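Local coordinates for protein transcriptional regulator of the TetR/AcrR family (Thermobifida fusca YX, PDB 3DCF) that probably binds DNA through an N-terminal helix-turn-helix motif and regulates transcription, as TetR-family repressors do, at residues M155-A160 and V171-T177; R93-A98 and A110-H115; N126-N131 and I185-R189. One frame throughout, in Å; residues are numbered along the deposited sequence.

Contact 1: residues M155-A160 and V171-T177; sequences MQRLYA and VDPTVAT
Y159 lays its ring across the methyl of A176: CB of A176 stands 3.6 Å from the ring centroid, only 14° off the normal, a CH-pi contact over the middle of one face. With CG anti to the backbone N (chi1 -164°), the ring is carried across to helix 173-185. At its far end CG2 of V171 comes to 3.3 Å from Y159 OH; the hydroxyl itself is hydrogen-bonded to L169 O. One turn back, M155 (selenomethionine) and T177 slide past each other, CG to CG2 at 3.6 Å. T177 OG1 turns back to its own helix and bonds P173 O at 2.7 Å. Q156 NE2 rests 3.4 Å from T174 OG1, at too poor an angle for a bond; R196 of the second subunit gives that hydroxyl a weak one. D172 is the N-cap of helix 173-185: OD1 accepts from V175 N and, weakly, from T174 N, and OD2 pairs with the same R196. Segments 155-160 and 173-177 cross at 116° in the TetR-type C-terminal domain, bordering the second subunit, whose L209 packs on Y159. The hydroxyls of Y159 and T177 and the D172 carboxylate find partners elsewhere, so the join between the helices is mainly apolar.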
HETATM    1  N   MSE A 155     -10.255 -14.329   6.359  1.00 42.15           N
HETATM    2  CA  MSE A 155     -11.111 -13.631   5.414  1.00 43.84           C
HETATM    3  C   MSE A 155     -11.325 -14.397   4.093  1.00 43.06           C
HETATM    4  O   MSE A 155     -12.409 -14.288   3.515  1.00 42.42           O
HETATM    5  CB  MSE A 155     -10.598 -12.216   5.173  1.00 42.88           C
HETATM    6  CG  MSE A 155     -11.460 -11.432   4.213  1.00 45.34           C
HETATM    7 SE   MSE A 155     -11.380  -9.535   4.460  0.75 50.50          SE
HETATM    8  CE  MSE A 155     -12.155  -9.439   6.279  1.00 45.00           C
ATOM      9  N   GLN A 156     -10.313 -15.137   3.616  1.00 43.19           N
ATOM     10  CA  GLN A 156     -10.437 -15.945   2.373  1.00 43.43           C
ATOM     11  C   GLN A 156     -11.565 -16.962   2.466  1.00 42.91           C
ATOM     12  O   GLN A 156     -12.425 -17.010   1.574  1.00 41.88           O
ATOM     13  CB  GLN A 156      -9.148 -16.698   2.000  1.00 42.91           C
ATOM     14  CG  GLN A 156      -8.160 -15.893   1.185  1.00 43.63           C
ATOM     15  CD  GLN A 156      -6.898 -16.679   0.824  1.00 44.33           C
ATOM     16  OE1 GLN A 156      -6.762 -17.871   1.135  1.00 47.23           O
ATOM     17  NE2 GLN A 156      -5.964 -16.004   0.162  1.00 45.56           N
ATOM     18  N   ARG A 157     -11.536 -17.766   3.534  1.00 43.03           N
ATOM     19  CA  ARG A 157     -12.570 -18.794   3.787  1.00 43.93           C
ATOM     20  C   ARG A 157     -13.967 -18.176   3.918  1.00 42.96           C
ATOM     21  O   ARG A 157     -14.938 -18.705   3.367  1.00 42.95           O
ATOM     22  CB  ARG A 157     -12.248 -19.612   5.046  1.00 43.96           C
ATOM     23  CG  ARG A 157     -10.975 -20.460   4.931  1.00 48.05           C
ATOM     24  CD  ARG A 157     -10.787 -21.393   6.145  1.00 47.63           C
ATOM     25  NE  ARG A 157     -10.562 -20.674   7.409  1.00 51.77           N
ATOM     26  CZ  ARG A 157      -9.376 -20.300   7.913  1.00 53.25           C
ATOM     27  NH1 ARG A 157      -8.218 -20.550   7.285  1.00 54.07           N
ATOM     28  NH2 ARG A 157      -9.348 -19.649   9.080  1.00 52.89           N
ATOM     29  N   LEU A 158     -14.022 -17.027   4.594  1.00 42.16           N
ATOM     30  CA  LEU A 158     -15.260 -16.283   4.853  1.00 41.33           C
ATOM     31  C   LEU A 158     -15.849 -15.664   3.556  1.00 41.43           C
ATOM     32  O   LEU A 158     -17.078 -15.576   3.422  1.00 41.80           O
ATOM     33  CB  LEU A 158     -15.008 -15.209   5.941  1.00 40.90           C
ATOM     34  CG  LEU A 158     -16.067 -14.916   6.981  1.00 41.99           C
ATOM     35  CD1 LEU A 158     -16.337 -16.190   7.789  1.00 41.93           C
ATOM     36  CD2 LEU A 158     -15.584 -13.789   7.911  1.00 41.45           C
ATOM     37  N   TYR A 159     -14.987 -15.231   2.621  1.00 40.71           N
ATOM     38  CA  TYR A 159     -15.441 -14.674   1.327  1.00 40.68           C
ATOM     39  C   TYR A 159     -16.000 -15.796   0.411  1.00 40.92           C
ATOM     40  O   TYR A 159     -16.972 -15.557  -0.316  1.00 41.17           O
ATOM     41  CB  TYR A 159     -14.345 -13.845   0.621  1.00 39.00           C
ATOM     42  CG  TYR A 159     -14.895 -12.962  -0.484  1.00 39.03           C
ATOM     43  CD1 TYR A 159     -15.076 -13.453  -1.790  1.00 35.83           C
ATOM     44  CD2 TYR A 159     -15.251 -11.636  -0.234  1.00 36.61           C
ATOM     45  CE1 TYR A 159     -15.601 -12.641  -2.817  1.00 35.82           C
ATOM     46  CE2 TYR A 159     -15.778 -10.811  -1.260  1.00 36.77           C
ATOM     47  CZ  TYR A 159     -15.952 -11.325  -2.549  1.00 36.64           C
ATOM     48  OH  TYR A 159     -16.467 -10.532  -3.563  1.00 39.41           O
ATOM     49  N   ALA A 160     -15.392 -16.989   0.460  1.00 40.75           N
ATOM     50  CA  ALA A 160     -15.856 -18.183  -0.290  1.00 41.12           C
ATOM     51  C   ALA A 160     -17.251 -18.668   0.131  1.00 41.88           C
ATOM     52  O   ALA A 160     -18.042 -19.073  -0.730  1.00 42.38           O
ATOM     53  CB  ALA A 160     -14.869 -19.325  -0.152  1.00 40.02           C
ATOM     54  N   VAL A 171     -16.173 -13.129  -7.335  1.00 40.09           N
ATOM     55  CA  VAL A 171     -14.764 -12.904  -7.733  1.00 39.16           C
ATOM     56  C   VAL A 171     -13.917 -13.850  -6.875  1.00 37.79           C
ATOM     57  O   VAL A 171     -14.371 -14.297  -5.824  1.00 37.52           O
ATOM     58  CB  VAL A 171     -14.289 -11.421  -7.531  1.00 39.16           C
ATOM     59  CG1 VAL A 171     -15.137 -10.456  -8.376  1.00 37.54           C
ATOM     60  CG2 VAL A 171     -14.311 -11.007  -6.045  1.00 37.80           C
ATOM     61  N   ASP A 172     -12.702 -14.149  -7.326  1.00 37.11           N
ATOM     62  CA  ASP A 172     -11.780 -15.027  -6.599  1.00 36.78           C
ATOM     63  C   ASP A 172     -11.573 -14.507  -5.157  1.00 36.65           C
ATOM     64  O   ASP A 172     -11.291 -13.323  -4.995  1.00 37.19           O
ATOM     65  CB  ASP A 172     -10.439 -15.106  -7.353  1.00 37.31           C
ATOM     66  CG  ASP A 172      -9.399 -15.948  -6.632  1.00 38.65           C
ATOM     67  OD1 ASP A 172      -8.677 -15.389  -5.784  1.00 41.15           O
ATOM     68  OD2 ASP A 172      -9.292 -17.157  -6.939  1.00 42.23           O
ATOM     69  N   PRO A 173     -11.749 -15.363  -4.118  1.00 36.71           N
ATOM     70  CA  PRO A 173     -11.540 -14.964  -2.700  1.00 36.53           C
ATOM     71  C   PRO A 173     -10.205 -14.279  -2.370  1.00 36.17           C
ATOM     72  O   PRO A 173     -10.190 -13.321  -1.582  1.00 36.21           O
ATOM     73  CB  PRO A 173     -11.624 -16.296  -1.941  1.00 36.33           C
ATOM     74  CG  PRO A 173     -12.464 -17.150  -2.760  1.00 36.75           C
ATOM     75  CD  PRO A 173     -12.185 -16.771  -4.197  1.00 37.15           C
ATOM     76  N   THR A 174      -9.114 -14.771  -2.969  1.00 35.49           N
ATOM     77  CA  THR A 174      -7.778 -14.203  -2.747  1.00 35.32           C
ATOM     78  C   THR A 174      -7.680 -12.765  -3.259  1.00 34.74           C
ATOM     79  O   THR A 174      -7.104 -11.924  -2.578  1.00 35.01           O
ATOM     80  CB  THR A 174      -6.654 -15.060  -3.384  1.00 35.76           C
ATOM     81  OG1 THR A 174      -6.880 -16.438  -3.075  1.00 38.48           O
ATOM     82  CG2 THR A 174      -5.281 -14.632  -2.866  1.00 36.37           C
ATOM     83  N   VAL A 175      -8.253 -12.494  -4.434  1.00 34.76           N
ATOM     84  CA  VAL A 175      -8.254 -11.139  -5.036  1.00 34.63           C
ATOM     85  C   VAL A 175      -9.116 -10.148  -4.242  1.00 34.41           C
ATOM     86  O   VAL A 175      -8.701  -9.003  -4.041  1.00 34.72           O
ATOM     87  CB  VAL A 175      -8.739 -11.146  -6.517  1.00 34.86           C
ATOM     88  CG1 VAL A 175      -8.810  -9.697  -7.101  1.00 33.28           C
ATOM     89  CG2 VAL A 175      -7.837 -12.034  -7.363  1.00 34.36           C
ATOM     90  N   ALA A 176     -10.307 -10.586  -3.817  1.00 33.10           N
ATOM     91  CA  ALA A 176     -11.201  -9.749  -3.012  1.00 32.35           C
ATOM     92  C   ALA A 176     -10.542  -9.395  -1.687  1.00 31.62           C
ATOM     93  O   ALA A 176     -10.436  -8.224  -1.366  1.00 31.72           O
ATOM     94  CB  ALA A 176     -12.559 -10.439  -2.767  1.00 32.01           C
ATOM     95  N   THR A 177     -10.060 -10.415  -0.974  1.00 30.95           N
ATOM     96  CA  THR A 177      -9.411 -10.274   0.351  1.00 31.22           C
ATOM     97  C   THR A 177      -8.200  -9.306   0.357  1.00 31.23           C
ATOM     98  O   THR A 177      -8.140  -8.411   1.212  1.00 32.45           O
ATOM     99  CB  THR A 177      -9.020 -11.677   0.919  1.00 31.34           C
ATOM    100  OG1 THR A 177     -10.191 -12.500   0.942  1.00 32.39           O
ATOM    101  CG2 THR A 177      -8.395 -11.604   2.334  1.00 29.41           C
TER

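Contact 2: residues R93-A98 and A110-H115; sequences RFHAIA and ALLVEH
The F94 ring takes L111 CD2 squarely over the centre of one face, 3.5 Å from the centroid, a CH-pi contact in which all six ring carbons share the methyl. CB of H115 sits at the ring edge, near its plane, 4.2 Å from F94 CE1. Y151, from helix 138-164, makes edge-to-face pairs with both F94 and H115. The other flat group, the R93 guanidinium, meets E114 at its edge: NE donates to OE2 over 3.3 Å, nearly straight at 174° and within the guanidinium plane. On the acid's side the approach is from above the carboxylate plane, and the two planes stand 69° apart. E114 gets there with CG anti to its backbone N (chi1 175°) and a bend at chi2; its other oxygen, OE1, has R117 as a salt-bridge partner, so the carboxylate has two arginine partners, which would probably favour its charged form. Segments 93-98 and 110-115 run roughly antiparallel, their axes 10.0 Å apart at closest approach. In the TetR fold, helix 75-98 is the long connector from the DNA-binding domain, here lying against helix 104-121 of the C-terminal core. Between the salt bridge and the other end of the contact packs I97: CD1 touches E114 CB at 3.8 Å, the side chain runs past that of L111 in the opposite direction, and CG2 meets A110 CB at 3.6 Å. The same L111 methyl, CD2, also comes to 3.3 Å from F94 O, which accepts the helical bond from A98 N.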
ATOM      1  N   ARG A  93      -8.898  -9.980  18.295  1.00 41.91           N
ATOM      2  CA  ARG A  93     -10.131  -9.247  17.967  1.00 40.98           C
ATOM      3  C   ARG A  93     -10.658  -9.609  16.578  1.00 40.92           C
ATOM      4  O   ARG A  93     -11.859  -9.550  16.348  1.00 41.09           O
ATOM      5  CB  ARG A  93      -9.930  -7.737  18.070  1.00 40.71           C
ATOM      6  CG  ARG A  93      -9.618  -7.281  19.493  1.00 41.79           C
ATOM      7  CD  ARG A  93      -9.707  -5.778  19.662  1.00 41.66           C
ATOM      8  NE  ARG A  93      -8.849  -5.041  18.727  1.00 43.66           N
ATOM      9  CZ  ARG A  93      -7.540  -4.789  18.870  1.00 44.89           C
ATOM     10  NH1 ARG A  93      -6.845  -5.223  19.926  1.00 47.91           N
ATOM     11  NH2 ARG A  93      -6.904  -4.103  17.909  1.00 45.24           N
ATOM     12  N   PHE A  94      -9.754 -10.005  15.675  1.00 41.02           N
ATOM     13  CA  PHE A  94     -10.102 -10.440  14.312  1.00 40.31           C
ATOM     14  C   PHE A  94     -10.766 -11.841  14.350  1.00 40.25           C
ATOM     15  O   PHE A  94     -11.848 -12.033  13.764  1.00 40.48           O
ATOM     16  CB  PHE A  94      -8.846 -10.437  13.420  1.00 40.03           C
ATOM     17  CG  PHE A  94      -9.120 -10.160  11.975  1.00 39.01           C
ATOM     18  CD1 PHE A  94      -9.390  -8.854  11.558  1.00 37.37           C
ATOM     19  CD2 PHE A  94      -9.073 -11.179  11.019  1.00 39.26           C
ATOM     20  CE1 PHE A  94      -9.632  -8.555  10.206  1.00 36.71           C
ATOM     21  CE2 PHE A  94      -9.320 -10.894   9.650  1.00 40.33           C
ATOM     22  CZ  PHE A  94      -9.597  -9.573   9.248  1.00 37.42           C
ATOM     23  N   HIS A  95     -10.125 -12.797  15.039  1.00 39.96           N
ATOM     24  CA  HIS A  95     -10.663 -14.180  15.215  1.00 39.69           C
ATOM     25  C   HIS A  95     -12.054 -14.226  15.860  1.00 39.05           C
ATOM     26  O   HIS A  95     -12.922 -14.974  15.389  1.00 38.10           O
ATOM     27  CB  HIS A  95      -9.723 -15.084  16.049  1.00 40.36           C
ATOM     28  CG  HIS A  95      -8.674 -15.794  15.249  1.00 44.02           C
ATOM     29  ND1 HIS A  95      -7.346 -15.416  15.244  1.00 46.04           N
ATOM     30  CD2 HIS A  95      -8.759 -16.882  14.444  1.00 45.59           C
ATOM     31  CE1 HIS A  95      -6.662 -16.233  14.460  1.00 47.01           C
ATOM     32  NE2 HIS A  95      -7.496 -17.129  13.961  1.00 46.86           N
ATOM     33  N   ALA A  96     -12.227 -13.441  16.937  1.00 38.42           N
ATOM     34  CA  ALA A  96     -13.489 -13.333  17.694  1.00 38.22           C
ATOM     35  C   ALA A  96     -14.681 -12.947  16.801  1.00 38.34           C
ATOM     36  O   ALA A  96     -15.736 -13.576  16.882  1.00 39.04           O
ATOM     37  CB  ALA A  96     -13.339 -12.330  18.843  1.00 37.24           C
ATOM     38  N   ILE A  97     -14.480 -11.945  15.940  1.00 37.94           N
ATOM     39  CA  ILE A  97     -15.495 -11.472  14.976  1.00 38.10           C
ATOM     40  C   ILE A  97     -15.768 -12.530  13.901  1.00 38.20           C
ATOM     41  O   ILE A  97     -16.928 -12.805  13.607  1.00 38.00           O
ATOM     42  CB  ILE A  97     -15.077 -10.134  14.286  1.00 37.63           C
ATOM     43  CG1 ILE A  97     -14.984  -8.995  15.310  1.00 37.91           C
ATOM     44  CG2 ILE A  97     -16.081  -9.728  13.214  1.00 37.27           C
ATOM     45  CD1 ILE A  97     -14.319  -7.722  14.775  1.00 37.77           C
ATOM     46  N   ALA A  98     -14.706 -13.100  13.324  1.00 38.54           N
ATOM     47  CA  ALA A  98     -14.832 -14.166  12.313  1.00 39.43           C
ATOM     48  C   ALA A  98     -15.434 -15.490  12.867  1.00 40.31           C
ATOM     49  O   ALA A  98     -16.116 -16.192  12.131  1.00 40.84           O
ATOM     50  CB  ALA A  98     -13.498 -14.431  11.649  1.00 39.02           C
ATOM     51  N   ALA A 110     -17.907  -6.290   9.403  1.00 34.46           N
ATOM     52  CA  ALA A 110     -17.412  -6.047  10.772  1.00 33.88           C
ATOM     53  C   ALA A 110     -15.883  -6.126  10.848  1.00 33.68           C
ATOM     54  O   ALA A 110     -15.270  -5.322  11.543  1.00 34.65           O
ATOM     55  CB  ALA A 110     -18.035  -7.039  11.756  1.00 33.55           C
ATOM     56  N   LEU A 111     -15.285  -7.091  10.145  1.00 33.02           N
ATOM     57  CA  LEU A 111     -13.813  -7.255  10.087  1.00 33.10           C
ATOM     58  C   LEU A 111     -13.098  -6.043   9.463  1.00 32.51           C
ATOM     59  O   LEU A 111     -12.046  -5.636   9.964  1.00 32.33           O
ATOM     60  CB  LEU A 111     -13.413  -8.538   9.324  1.00 33.33           C
ATOM     61  CG  LEU A 111     -13.700  -9.905   9.967  1.00 33.89           C
ATOM     62  CD1 LEU A 111     -13.522 -11.034   8.929  1.00 30.70           C
ATOM     63  CD2 LEU A 111     -12.826 -10.122  11.197  1.00 32.38           C
ATOM     64  N   LEU A 112     -13.674  -5.479   8.395  1.00 32.18           N
ATOM     65  CA  LEU A 112     -13.112  -4.294   7.713  1.00 32.32           C
ATOM     66  C   LEU A 112     -13.150  -3.009   8.556  1.00 32.71           C
ATOM     67  O   LEU A 112     -12.196  -2.217   8.526  1.00 32.11           O
ATOM     68  CB  LEU A 112     -13.800  -4.064   6.358  1.00 31.89           C
ATOM     69  CG  LEU A 112     -13.494  -5.118   5.281  1.00 33.52           C
ATOM     70  CD1 LEU A 112     -14.423  -4.947   4.050  1.00 31.50           C
ATOM     71  CD2 LEU A 112     -12.006  -5.092   4.857  1.00 29.17           C
ATOM     72  N   VAL A 113     -14.259  -2.796   9.279  1.00 33.42           N
ATOM     73  CA  VAL A 113     -14.418  -1.635  10.192  1.00 33.00           C
ATOM     74  C   VAL A 113     -13.387  -1.736  11.325  1.00 33.18           C
ATOM     75  O   VAL A 113     -12.764  -0.743  11.694  1.00 32.90           O
ATOM     76  CB  VAL A 113     -15.836  -1.577  10.839  1.00 33.20           C
ATOM     77  CG1 VAL A 113     -15.916  -0.451  11.887  1.00 31.98           C
ATOM     78  CG2 VAL A 113     -16.931  -1.426   9.775  1.00 31.16           C
ATOM     79  N   GLU A 114     -13.243  -2.943  11.869  1.00 33.99           N
ATOM     80  CA  GLU A 114     -12.265  -3.246  12.926  1.00 34.27           C
ATOM     81  C   GLU A 114     -10.821  -3.072  12.439  1.00 33.59           C
ATOM     82  O   GLU A 114     -10.021  -2.461  13.133  1.00 32.65           O
ATOM     83  CB  GLU A 114     -12.480  -4.687  13.447  1.00 34.70           C
ATOM     84  CG  GLU A 114     -11.457  -5.212  14.466  1.00 35.77           C
ATOM     85  CD  GLU A 114     -11.228  -4.256  15.626  1.00 39.94           C
ATOM     86  OE1 GLU A 114     -12.203  -3.800  16.251  1.00 43.32           O
ATOM     87  OE2 GLU A 114     -10.060  -3.948  15.902  1.00 44.89           O
ATOM     88  N   HIS A 115     -10.521  -3.621  11.259  1.00 33.87           N
ATOM     89  CA  HIS A 115      -9.175  -3.565  10.662  1.00 34.99           C
ATOM     90  C   HIS A 115      -8.719  -2.128  10.377  1.00 35.03           C
ATOM     91  O   HIS A 115      -7.606  -1.751  10.751  1.00 34.00           O
ATOM     92  CB  HIS A 115      -9.095  -4.440   9.400  1.00 35.21           C
ATOM     93  CG  HIS A 115      -7.720  -4.544   8.819  1.00 36.40           C
ATOM     94  ND1 HIS A 115      -6.698  -5.233   9.439  1.00 37.96           N
ATOM     95  CD2 HIS A 115      -7.202  -4.064   7.664  1.00 37.63           C
ATOM     96  CE1 HIS A 115      -5.605  -5.158   8.701  1.00 39.65           C
ATOM     97  NE2 HIS A 115      -5.883  -4.453   7.619  1.00 40.13           N
TER

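Contact 3: residues N126-N131 and I185-R189; sequences NTLFYN and IWTYR. Unlike the reference sequence in segment 126-131: L128 (reference Val).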
ATOM      1  N   ASN A 126       2.111   0.519  11.597  1.00 48.19           N
ATOM      2  CA  ASN A 126       1.860   0.088  10.201  1.00 48.97           C
ATOM      3  C   ASN A 126       2.973   0.500   9.231  1.00 49.97           C
ATOM      4  O   ASN A 126       3.385  -0.317   8.394  1.00 50.44           O
ATOM      5  CB  ASN A 126       0.481   0.556   9.696  1.00 48.64           C
ATOM      6  CG  ASN A 126      -0.648  -0.303  10.221  1.00 48.22           C
ATOM      7  OD1 ASN A 126      -1.412   0.118  11.079  1.00 48.08           O
ATOM      8  ND2 ASN A 126      -0.729  -1.534   9.732  1.00 47.41           N
ATOM      9  N   THR A 127       3.451   1.748   9.345  1.00 50.65           N
ATOM     10  CA  THR A 127       4.601   2.247   8.546  1.00 51.03           C
ATOM     11  C   THR A 127       5.844   1.399   8.864  1.00 51.48           C
ATOM     12  O   THR A 127       6.617   1.054   7.963  1.00 50.81           O
ATOM     13  CB  THR A 127       4.917   3.751   8.841  1.00 51.47           C
ATOM     14  OG1 THR A 127       3.743   4.547   8.624  1.00 50.37           O
ATOM     15  CG2 THR A 127       6.085   4.274   7.972  1.00 50.54           C
ATOM     16  N   LEU A 128       6.001   1.076  10.155  1.00 52.22           N
ATOM     17  CA  LEU A 128       7.076   0.213  10.669  1.00 52.76           C
ATOM     18  C   LEU A 128       6.911  -1.249  10.184  1.00 53.63           C
ATOM     19  O   LEU A 128       7.909  -1.918   9.906  1.00 53.88           O
ATOM     20  CB  LEU A 128       7.117   0.282  12.212  1.00 52.44           C
ATOM     21  CG  LEU A 128       8.266  -0.303  13.018  1.00 52.26           C
ATOM     22  CD1 LEU A 128       9.559   0.454  12.737  1.00 52.34           C
ATOM     23  CD2 LEU A 128       7.920  -0.217  14.497  1.00 52.48           C
ATOM     24  N   PHE A 129       5.665  -1.728  10.070  1.00 54.03           N
ATOM     25  CA  PHE A 129       5.374  -3.103   9.623  1.00 54.17           C
ATOM     26  C   PHE A 129       5.737  -3.367   8.143  1.00 54.71           C
ATOM     27  O   PHE A 129       6.300  -4.429   7.835  1.00 54.87           O
ATOM     28  CB  PHE A 129       3.885  -3.449   9.862  1.00 54.41           C
ATOM     29  CG  PHE A 129       3.579  -4.931   9.873  1.00 54.39           C
ATOM     30  CD1 PHE A 129       3.352  -5.636   8.682  1.00 55.95           C
ATOM     31  CD2 PHE A 129       3.475  -5.626  11.091  1.00 54.72           C
ATOM     32  CE1 PHE A 129       3.053  -7.032   8.698  1.00 56.17           C
ATOM     33  CE2 PHE A 129       3.172  -7.020  11.119  1.00 54.81           C
ATOM     34  CZ  PHE A 129       2.964  -7.719   9.923  1.00 54.22           C
ATOM     35  N   TYR A 130       5.440  -2.408   7.253  1.00 54.85           N
ATOM     36  CA  TYR A 130       5.618  -2.571   5.777  1.00 54.83           C
ATOM     37  C   TYR A 130       6.847  -1.941   5.077  1.00 55.39           C
ATOM     38  O   TYR A 130       7.106  -2.284   3.919  1.00 55.81           O
ATOM     39  CB  TYR A 130       4.332  -2.114   5.059  1.00 54.11           C
ATOM     40  CG  TYR A 130       3.104  -2.922   5.443  1.00 52.99           C
ATOM     41  CD1 TYR A 130       2.966  -4.255   5.022  1.00 53.49           C
ATOM     42  CD2 TYR A 130       2.072  -2.364   6.211  1.00 51.87           C
ATOM     43  CE1 TYR A 130       1.834  -5.024   5.362  1.00 53.07           C
ATOM     44  CE2 TYR A 130       0.932  -3.121   6.559  1.00 52.66           C
ATOM     45  CZ  TYR A 130       0.821  -4.452   6.125  1.00 52.62           C
ATOM     46  OH  TYR A 130      -0.280  -5.212   6.447  1.00 51.75           O
ATOM     47  N   ASN A 131       7.580  -1.040   5.743  1.00 55.73           N
ATOM     48  CA  ASN A 131       8.793  -0.397   5.168  1.00 55.68           C
ATOM     49  C   ASN A 131      10.083  -1.073   5.617  1.00 56.20           C
ATOM     50  O   ASN A 131      10.093  -2.260   5.956  1.00 56.93           O
ATOM     51  CB  ASN A 131       8.850   1.086   5.534  1.00 56.05           C
ATOM     52  CG  ASN A 131       7.663   1.872   4.996  1.00 58.17           C
ATOM     53  OD1 ASN A 131       6.584   1.318   4.762  1.00 58.14           O
ATOM     54  ND2 ASN A 131       7.854   3.174   4.812  1.00 59.41           N
ATOM     55  N   ILE A 185      -5.557  -0.777   4.469  1.00 35.56           N
ATOM     56  CA  ILE A 185      -4.141  -0.561   4.836  1.00 35.15           C
ATOM     57  C   ILE A 185      -3.541   0.734   4.248  1.00 35.95           C
ATOM     58  O   ILE A 185      -2.886   1.479   4.964  1.00 36.41           O
ATOM     59  CB  ILE A 185      -3.259  -1.797   4.439  1.00 35.00           C
ATOM     60  CG1 ILE A 185      -3.658  -3.047   5.245  1.00 33.79           C
ATOM     61  CG2 ILE A 185      -1.758  -1.515   4.673  1.00 35.68           C
ATOM     62  CD1 ILE A 185      -3.186  -4.371   4.655  1.00 33.01           C
ATOM     63  N   TRP A 186      -3.822   1.023   2.979  1.00 36.63           N
ATOM     64  CA  TRP A 186      -3.270   2.217   2.258  1.00 36.91           C
ATOM     65  C   TRP A 186      -3.481   3.569   2.958  1.00 37.19           C
ATOM     66  O   TRP A 186      -2.750   4.532   2.697  1.00 36.93           O
ATOM     67  CB  TRP A 186      -3.820   2.278   0.830  1.00 37.41           C
ATOM     68  CG  TRP A 186      -3.054   3.153  -0.114  1.00 38.58           C
ATOM     69  CD1 TRP A 186      -3.469   4.328  -0.678  1.00 38.76           C
ATOM     70  CD2 TRP A 186      -1.734   2.909  -0.615  1.00 40.27           C
ATOM     71  NE1 TRP A 186      -2.487   4.828  -1.508  1.00 39.90           N
ATOM     72  CE2 TRP A 186      -1.410   3.983  -1.485  1.00 37.90           C
ATOM     73  CE3 TRP A 186      -0.783   1.885  -0.408  1.00 39.89           C
ATOM     74  CZ2 TRP A 186      -0.175   4.065  -2.159  1.00 40.58           C
ATOM     75  CZ3 TRP A 186       0.459   1.964  -1.082  1.00 39.35           C
ATOM     76  CH2 TRP A 186       0.743   3.051  -1.951  1.00 40.03           C
ATOM     77  N   THR A 187      -4.487   3.633   3.840  1.00 37.93           N
ATOM     78  CA  THR A 187      -4.728   4.796   4.705  1.00 38.21           C
ATOM     79  C   THR A 187      -3.468   5.273   5.454  1.00 38.96           C
ATOM     80  O   THR A 187      -3.348   6.481   5.690  1.00 39.67           O
ATOM     81  CB  THR A 187      -5.830   4.516   5.744  1.00 37.79           C
ATOM     82  OG1 THR A 187      -5.468   3.372   6.520  1.00 40.27           O
ATOM     83  CG2 THR A 187      -7.189   4.255   5.082  1.00 35.46           C
ATOM     84  N   TYR A 188      -2.535   4.362   5.798  1.00 39.38           N
ATOM     85  CA  TYR A 188      -1.295   4.761   6.508  1.00 40.51           C
ATOM     86  C   TYR A 188      -0.418   5.724   5.691  1.00 40.61           C
ATOM     87  O   TYR A 188       0.299   6.523   6.277  1.00 40.47           O
ATOM     88  CB  TYR A 188      -0.473   3.565   7.073  1.00 41.96           C
ATOM     89  CG  TYR A 188       0.555   2.887   6.159  1.00 43.88           C
ATOM     90  CD1 TYR A 188       1.860   3.417   6.000  1.00 44.79           C
ATOM     91  CD2 TYR A 188       0.259   1.678   5.510  1.00 45.73           C
ATOM     92  CE1 TYR A 188       2.822   2.769   5.169  1.00 45.78           C
ATOM     93  CE2 TYR A 188       1.209   1.024   4.689  1.00 46.13           C
ATOM     94  CZ  TYR A 188       2.481   1.567   4.529  1.00 45.13           C
ATOM     95  OH  TYR A 188       3.366   0.899   3.722  1.00 43.64           O
ATOM     96  N   ARG A 189      -0.478   5.638   4.359  1.00 41.30           N
ATOM     97  CA  ARG A 189       0.273   6.553   3.479  1.00 41.63           C
ATOM     98  C   ARG A 189      -0.404   7.909   3.233  1.00 41.13           C
ATOM     99  O   ARG A 189       0.318   8.880   3.000  1.00 42.03           O
ATOM    100  CB  ARG A 189       0.645   5.892   2.137  1.00 42.25           C
ATOM    101  CG  ARG A 189       1.782   4.850   2.246  1.00 44.03           C
ATOM    102  CD  ARG A 189       2.449   4.571   0.893  1.00 44.71           C
ATOM    103  NE  ARG A 189       3.295   5.665   0.351  1.00 48.72           N
ATOM    104  CZ  ARG A 189       2.948   6.613  -0.545  1.00 48.96           C
ATOM    105  NH1 ARG A 189       1.720   6.699  -1.065  1.00 49.91           N
ATOM    106  NH2 ARG A 189       3.864   7.510  -0.935  1.00 48.49           N
TER
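Y188 reaches across from its CB, which lies 4.1 Å from CB of N126. Its CG stands between the backbone N and the carbonyl carbon (chi1 87°), a tight placement that directs the ring at helix 123-130. CD1 then meets T127 OG1, itself hydrogen-bonded to L123 O, at 3.4 Å, and CE1 passes T127 CA. On the opposite rim CE2 is 3.8 Å from Y130 CD2. The tip, OH, lies 3.4 Å from Y130 CB and at the same separation from N131 OD1. T127 N and N126 O lie over one face of the ring, and R189 CG packs on the other toward the rim, so the phenol is held between the backbone of helix 123-130 and the R189 side chain of its own short helix. That helix, 187-190, follows helix 173-185 in the C-terminal domain of this TetR-type regulator, close to the dimer partner: Y130 packs edge-to-face with W186 of the second subunit. With an alanine at Y188, the ring that covers T127 and Y130 CB would be gone, and a gap would probably open between the two segments. The Y130 and Y188 planes are nearly parallel, 15° apart, but slid so far that they barely overlap, with centroids 6.0 Å from each other. Y130 crosses I185 at about a right angle, its CE2 3.7 Å from I185 CG2 and its OH 3.5 Å from I185 CD1.

Contacts 1 and 2 have centres about 15 Å apart and touch: M155 CE of contact 1 packs 3.4 Å from L111 CD1 of contact 2, and L158 CD2 also meets that methyl. Contacts 2 and 3, about 19 Å between centres, touch through H115 NE2 and I185 CG1 at 3.5 Å. Contact 2 therefore adjoins both others, whereas contacts 1 and 3 stay about 7 Å apart at their nearest atoms, although contact 1 is nested in the chain loop that contact 3 closes. Contacts 1 and 3 both border the second subunit, and all three lie away from the predicted helix-turn-helix at 53-72, in the helical part that forms the core and dimer interface in TetR relatives.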